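Local coordinates for uncharacterized protein (PDB 5K04), which probably serves as the non-catalytic, all-helical auxiliary subunit of the NatB N-terminal acetyltransferase complex, holding the catalytic subunit NAT3, at residues D246-W251 against S280-E285; E335-V340 against N370-L375. All blocks are in the same frame, centred on the assembly; numbering follows the deposited sequence.

Contact 1 of 2, residues D246-W251 against S280-E285; sequences DDFDTW and SLLKIE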
loop_
_atom_site.group_PDB
_atom_site.type_symbol
_atom_site.label_atom_id
_atom_site.label_comp_id
_atom_site.label_asym_id
_atom_site.label_seq_id
_atom_site.Cartn_x
_atom_site.Cartn_y
_atom_site.Cartn_z
ATOM N N ASP A 246 9.555 29.394 -1.723
ATOM C CA ASP A 246 10.826 28.702 -1.408
ATOM C C ASP A 246 10.769 27.229 -1.809
ATOM O O ASP A 246 10.857 26.320 -0.981
ATOM C CB ASP A 246 11.219 28.834 0.062
ATOM C CG ASP A 246 12.617 28.241 0.350
ATOM O OD1 ASP A 246 13.389 28.004 -0.602
ATOM O OD2 ASP A 246 12.941 27.998 1.531
ATOM N N ASP A 247 10.645 27.020 -3.118
ATOM C CA ASP A 247 10.322 25.729 -3.714
ATOM C C ASP A 247 11.398 25.375 -4.735
ATOM O O ASP A 247 11.582 26.097 -5.724
ATOM C CB ASP A 247 8.941 25.811 -4.363
ATOM C CG ASP A 247 8.426 24.485 -4.801
ATOM O OD1 ASP A 247 8.085 23.659 -3.925
ATOM O OD2 ASP A 247 8.320 24.297 -6.030
ATOM N N PHE A 248 12.112 24.270 -4.495
ATOM C CA PHE A 248 13.282 23.964 -5.317
ATOM C C PHE A 248 12.912 23.817 -6.792
ATOM O O PHE A 248 13.573 24.391 -7.662
ATOM C CB PHE A 248 13.978 22.706 -4.813
ATOM C CG PHE A 248 15.347 22.505 -5.401
ATOM C CD1 PHE A 248 16.343 23.453 -5.202
ATOM C CD2 PHE A 248 15.646 21.379 -6.147
ATOM C CE1 PHE A 248 17.615 23.278 -5.738
ATOM C CE2 PHE A 248 16.923 21.196 -6.688
ATOM C CZ PHE A 248 17.904 22.146 -6.487
ATOM N N ASP A 249 11.860 23.049 -7.089
ATOM C CA ASP A 249 11.420 22.898 -8.473
ATOM C C ASP A 249 11.123 24.255 -9.108
ATOM O O ASP A 249 11.441 24.486 -10.280
ATOM C CB ASP A 249 10.190 21.991 -8.528
ATOM C CG ASP A 249 10.514 20.536 -8.214
ATOM O OD1 ASP A 249 11.696 20.220 -7.978
ATOM O OD2 ASP A 249 9.581 19.704 -8.213
ATOM N N THR A 250 10.543 25.176 -8.334
ATOM C CA THR A 250 10.253 26.511 -8.845
ATOM C C THR A 250 11.526 27.338 -9.016
ATOM O O THR A 250 11.605 28.171 -9.932
ATOM C CB THR A 250 9.262 27.219 -7.914
ATOM O OG1 THR A 250 8.113 26.378 -7.712
ATOM C CG2 THR A 250 8.813 28.561 -8.519
ATOM N N TRP A 251 12.536 27.109 -8.167
ATOM C CA TRP A 251 13.820 27.787 -8.332
ATOM C C TRP A 251 14.500 27.349 -9.619
ATOM O O TRP A 251 15.068 28.176 -10.346
ATOM C CB TRP A 251 14.745 27.504 -7.145
ATOM C CG TRP A 251 14.532 28.346 -5.890
ATOM C CD1 TRP A 251 14.066 27.908 -4.675
ATOM C CD2 TRP A 251 14.819 29.743 -5.721
ATOM N NE1 TRP A 251 14.040 28.944 -3.773
ATOM C CE2 TRP A 251 14.491 30.081 -4.393
ATOM C CE3 TRP A 251 15.303 30.742 -6.569
ATOM C CZ2 TRP A 251 14.641 31.374 -3.894
ATOM C CZ3 TRP A 251 15.450 32.019 -6.073
ATOM C CH2 TRP A 251 15.121 32.325 -4.746
ATOM N N SER A 280 21.433 27.056 -1.744
ATOM C CA SER A 280 22.779 26.496 -1.759
ATOM C C SER A 280 22.899 25.403 -2.806
ATOM O O SER A 280 23.889 25.343 -3.540
ATOM C CB SER A 280 23.130 25.974 -0.372
ATOM O OG SER A 280 23.231 27.055 0.534
ATOM N N LEU A 281 21.879 24.548 -2.909
ATOM C CA LEU A 281 21.856 23.544 -3.966
ATOM C C LEU A 281 21.646 24.191 -5.325
ATOM O O LEU A 281 22.206 23.734 -6.330
ATOM C CB LEU A 281 20.758 22.510 -3.699
ATOM C CG LEU A 281 21.014 21.529 -2.556
ATOM C CD1 LEU A 281 19.847 20.583 -2.371
ATOM C CD2 LEU A 281 22.293 20.742 -2.783
ATOM N N LEU A 282 20.843 25.256 -5.374
ATOM C CA LEU A 282 20.555 25.900 -6.652
ATOM C C LEU A 282 21.821 26.444 -7.288
ATOM O O LEU A 282 21.969 26.406 -8.514
ATOM C CB LEU A 282 19.546 27.025 -6.460
ATOM C CG LEU A 282 19.013 27.626 -7.757
ATOM C CD1 LEU A 282 18.152 26.599 -8.484
ATOM C CD2 LEU A 282 18.221 28.896 -7.464
ATOM N N LYS A 283 22.749 26.947 -6.460
ATOM C CA LYS A 283 24.012 27.484 -6.965
ATOM C C LYS A 283 24.798 26.422 -7.718
ATOM O O LYS A 283 25.469 26.731 -8.712
ATOM C CB LYS A 283 24.832 28.052 -5.810
ATOM C CG LYS A 283 24.341 29.406 -5.347
ATOM C CD LYS A 283 25.224 29.991 -4.266
ATOM C CE LYS A 283 24.752 31.391 -3.858
ATOM N NZ LYS A 283 24.998 32.452 -4.895
ATOM N N ILE A 284 24.695 25.164 -7.275
ATOM C CA ILE A 284 25.231 24.045 -8.042
ATOM C C ILE A 284 24.478 23.899 -9.352
ATOM O O ILE A 284 25.078 23.737 -10.422
ATOM C CB ILE A 284 25.159 22.744 -7.226
ATOM C CG1 ILE A 284 25.740 22.963 -5.826
ATOM C CG2 ILE A 284 25.907 21.646 -7.962
ATOM C CD1 ILE A 284 25.636 21.760 -4.923
ATOM N N GLU A 285 23.147 23.930 -9.280
ATOM C CA GLU A 285 22.326 23.823 -10.481
ATOM C C GLU A 285 22.582 24.992 -11.430
ATOM O O GLU A 285 22.456 24.846 -12.651
ATOM C CB GLU A 285 20.851 23.754 -10.085
ATOM C CG GLU A 285 19.993 22.867 -10.989
ATOM C CD GLU A 285 20.053 21.396 -10.630
ATOM O OE1 GLU A 285 20.079 21.073 -9.421
ATOM O OE2 GLU A 285 20.067 20.562 -11.565
#
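Phe248 and Trp251, in the first turn of helix 248-260, pack against Leu281, Leu282 and Glu285 of helix 277-289 in a buried helix-to-helix seam of the all-alpha scaffold. Phe248 reaches the second helix with its CE1 and CZ atoms. CG stands anti to the backbone N (chi1 -167°), and from there the ring extends toward helix 277-289; its CE1 lies 3.8 Å from Leu281 CB, which comes in obliquely, and 3.8 Å from the backbone Leu282 N, which sits at the ring edge in its plane. Also at the edge, Glu285 OE1 lies 3.8 Å from Phe248 CZ, with the carboxylate turned 75° from the ring; the hydrogen bond of that oxygen goes to Tyr318 OH, and the ring only lies against it. Trp251 adds a smaller share. Leu282 CD2 approaches Trp251 CE3 obliquely at 3.6 Å, while both leucine methyls touch Trp251 CB, and the two side chains cross at about a right angle. A weak hydrogen bond runs from Trp251 NE1 to Asp246 OD1, in the ring plane 3.4 Å away. Asp247 N-caps the helix: Asp247 OD2 accepts weakly from Thr250 N and, at 2.7 Å, from Thr250 OG1. Its other oxygen, OD1, receives Ile4 N of the NAT3 chain, and Asp249 forms a salt bridge with Lys5 of that chain. One helix start thus faces the partner subunit and a neighbouring helix at once, an arrangement consistent with an alpha-solenoid scaffold of the TPR clan.

Contact 2 of 2, residues E335-V340 against N370-L375; sequences ENLITV and NPVNEL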
loop_
_atom_site.group_PDB
_atom_site.type_symbol
_atom_site.label_atom_id
_atom_site.label_comp_id
_atom_site.label_asym_id
_atom_site.label_seq_id
_atom_site.Cartn_x
_atom_site.Cartn_y
_atom_site.Cartn_z
ATOM N N GLU A 335 34.581 15.560 15.122
ATOM C CA GLU A 335 33.860 15.698 16.382
ATOM C C GLU A 335 32.353 15.589 16.217
ATOM O O GLU A 335 31.682 15.047 17.098
ATOM C CB GLU A 335 34.211 17.025 17.062
ATOM C CG GLU A 335 35.542 16.994 17.821
ATOM C CD GLU A 335 35.619 18.034 18.925
ATOM O OE1 GLU A 335 35.385 19.231 18.644
ATOM O OE2 GLU A 335 35.901 17.646 20.080
ATOM N N ASN A 336 31.809 16.092 15.109
ATOM C CA ASN A 336 30.372 16.069 14.879
ATOM C C ASN A 336 29.988 14.762 14.194
ATOM O O ASN A 336 30.395 14.498 13.056
ATOM C CB ASN A 336 29.911 17.270 14.052
ATOM C CG ASN A 336 28.431 17.229 13.762
ATOM O OD1 ASN A 336 28.007 16.670 12.764
ATOM N ND2 ASN A 336 27.635 17.801 14.647
ATOM N N LEU A 337 29.173 13.973 14.896
ATOM C CA LEU A 337 28.815 12.630 14.453
ATOM C C LEU A 337 28.261 12.630 13.029
ATOM O O LEU A 337 28.682 11.830 12.187
ATOM C CB LEU A 337 27.807 12.039 15.446
ATOM C CG LEU A 337 26.923 10.892 14.978
ATOM C CD1 LEU A 337 27.750 9.718 14.464
ATOM C CD2 LEU A 337 26.055 10.454 16.133
ATOM N N ILE A 338 27.327 13.535 12.738
ATOM C CA ILE A 338 26.692 13.557 11.418
ATOM C C ILE A 338 27.674 13.991 10.320
ATOM O O ILE A 338 27.621 13.482 9.193
ATOM C CB ILE A 338 25.425 14.430 11.473
ATOM C CG1 ILE A 338 24.336 13.670 12.261
ATOM C CG2 ILE A 338 24.943 14.804 10.057
ATOM C CD1 ILE A 338 23.128 14.491 12.642
ATOM N N THR A 339 28.602 14.899 10.631
ATOM C CA THR A 339 29.705 15.169 9.711
ATOM C C THR A 339 30.427 13.879 9.345
ATOM O O THR A 339 30.709 13.629 8.171
ATOM C CB THR A 339 30.680 16.171 10.338
ATOM O OG1 THR A 339 29.985 17.375 10.680
ATOM C CG2 THR A 339 31.840 16.508 9.382
ATOM N N VAL A 340 30.699 13.028 10.340
ATOM C CA VAL A 340 31.389 11.770 10.072
ATOM C C VAL A 340 30.508 10.832 9.251
ATOM O O VAL A 340 30.986 10.148 8.339
ATOM C CB VAL A 340 31.837 11.130 11.396
ATOM C CG1 VAL A 340 32.501 9.768 11.146
ATOM C CG2 VAL A 340 32.793 12.062 12.121
ATOM N N ASN A 370 19.523 7.106 16.395
ATOM C CA ASN A 370 20.915 7.505 16.521
ATOM C C ASN A 370 21.569 7.486 15.147
ATOM O O ASN A 370 21.669 6.413 14.535
ATOM C CB ASN A 370 21.654 6.573 17.447
ATOM C CG ASN A 370 23.087 7.006 17.679
ATOM O OD1 ASN A 370 23.622 7.842 16.959
ATOM N ND2 ASN A 370 23.714 6.437 18.709
ATOM N N PRO A 371 22.053 8.620 14.646
ATOM C CA PRO A 371 22.614 8.637 13.288
ATOM C C PRO A 371 23.773 7.664 13.079
ATOM O O PRO A 371 24.058 7.323 11.926
ATOM C CB PRO A 371 23.061 10.095 13.111
ATOM C CG PRO A 371 22.271 10.867 14.123
ATOM C CD PRO A 371 22.102 9.946 15.291
ATOM N N VAL A 372 24.444 7.200 14.146
ATOM C CA VAL A 372 25.520 6.215 13.980
ATOM C C VAL A 372 25.015 4.954 13.304
ATOM O O VAL A 372 25.781 4.242 12.639
ATOM C CB VAL A 372 26.149 5.843 15.331
ATOM C CG1 VAL A 372 27.461 5.155 15.097
ATOM C CG2 VAL A 372 26.364 7.044 16.139
ATOM N N ASN A 373 23.737 4.638 13.488
ATOM C CA ASN A 373 23.215 3.391 12.971
ATOM C C ASN A 373 22.859 3.477 11.500
ATOM O O ASN A 373 22.392 2.483 10.927
ATOM C CB ASN A 373 22.049 2.963 13.846
ATOM C CG ASN A 373 22.532 2.502 15.205
ATOM O OD1 ASN A 373 23.592 1.864 15.295
ATOM N ND2 ASN A 373 21.792 2.842 16.268
ATOM N N GLU A 374 23.063 4.652 10.893
ATOM C CA GLU A 374 23.140 4.732 9.444
ATOM C C GLU A 374 24.412 4.057 8.957
ATOM O O GLU A 374 24.408 3.365 7.933
ATOM C CB GLU A 374 23.103 6.195 9.000
ATOM C CG GLU A 374 21.776 6.930 9.265
ATOM C CD GLU A 374 20.585 6.371 8.470
ATOM O OE1 GLU A 374 19.480 6.234 9.045
ATOM O OE2 GLU A 374 20.764 6.060 7.267
ATOM N N LEU A 375 25.509 4.237 9.707
ATOM C CA LEU A 375 26.788 3.616 9.380
ATOM C C LEU A 375 26.803 2.134 9.744
ATOM O O LEU A 375 27.247 1.298 8.945
ATOM C CB LEU A 375 27.920 4.358 10.096
ATOM C CG LEU A 375 28.038 5.802 9.609
ATOM C CD1 LEU A 375 29.378 6.450 9.977
ATOM C CD2 LEU A 375 27.838 5.824 8.102
#
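Ile338 and Pro371 bring their CA atoms to 6.7 Å, and Leu337 and Val372 follow at 7.2 Å between CA atoms, which brings the approach to helix 372-383 close to the first turn of helix 337-346. Leu337 straddles its partner: CD1 and CD2 both reach Val372 CG2 at 3.4 Å, a tight fit in which the two side chains cross at about a right angle. CD2 also rests on Pro371 CD and on Asn370 OD1. Beside it, Ile338 CG1, anti to the carbonyl carbon (chi1 -73°), lies against Pro371 CB at 3.9 Å, with Ile338 CD1 close to Pro371 CG. The OD1 atoms of the two asparagines are turned to their own segments. Asn370 closes an Asx turn, its OD1 accepting from Val372 N at 3.0 Å along a nearly straight N-H (169°), with the donor well above the amide plane; its ND2 bonds to Phe359 O. Asn336 N-caps the other helix through OD1 to Thr339 N, 2.8 Å away and in the carbonyl plane. No hydrogen bond joins the segments, so the contact rests on apolar packing, Leu337 on Val372 and Ile338 on Pro371, while Asn336 caps its helix and Asn370 holds the turn leading into the next one.

In the fold
Contact 1 and contact 2 come one after the other along the chain and share no helix; their nearest atoms are about 14 Å apart and their centres about 26 Å. Each sets the start of one helix against another helix or helix start, with a side-chain cap at hand. Contact 1 is the more buried, aromatic rings against leucines, and its capped helix start is engaged by NAT3. Contact 2 is partly buried, aliphatic side chains and a proline; there NAT3 comes within reach of one residue, Glu374, which takes no part in the packing and receives a weak hydrogen bond from Gln83 of NAT3. The side chain of Pro371 lies about 10 Å from the bound coenzyme A.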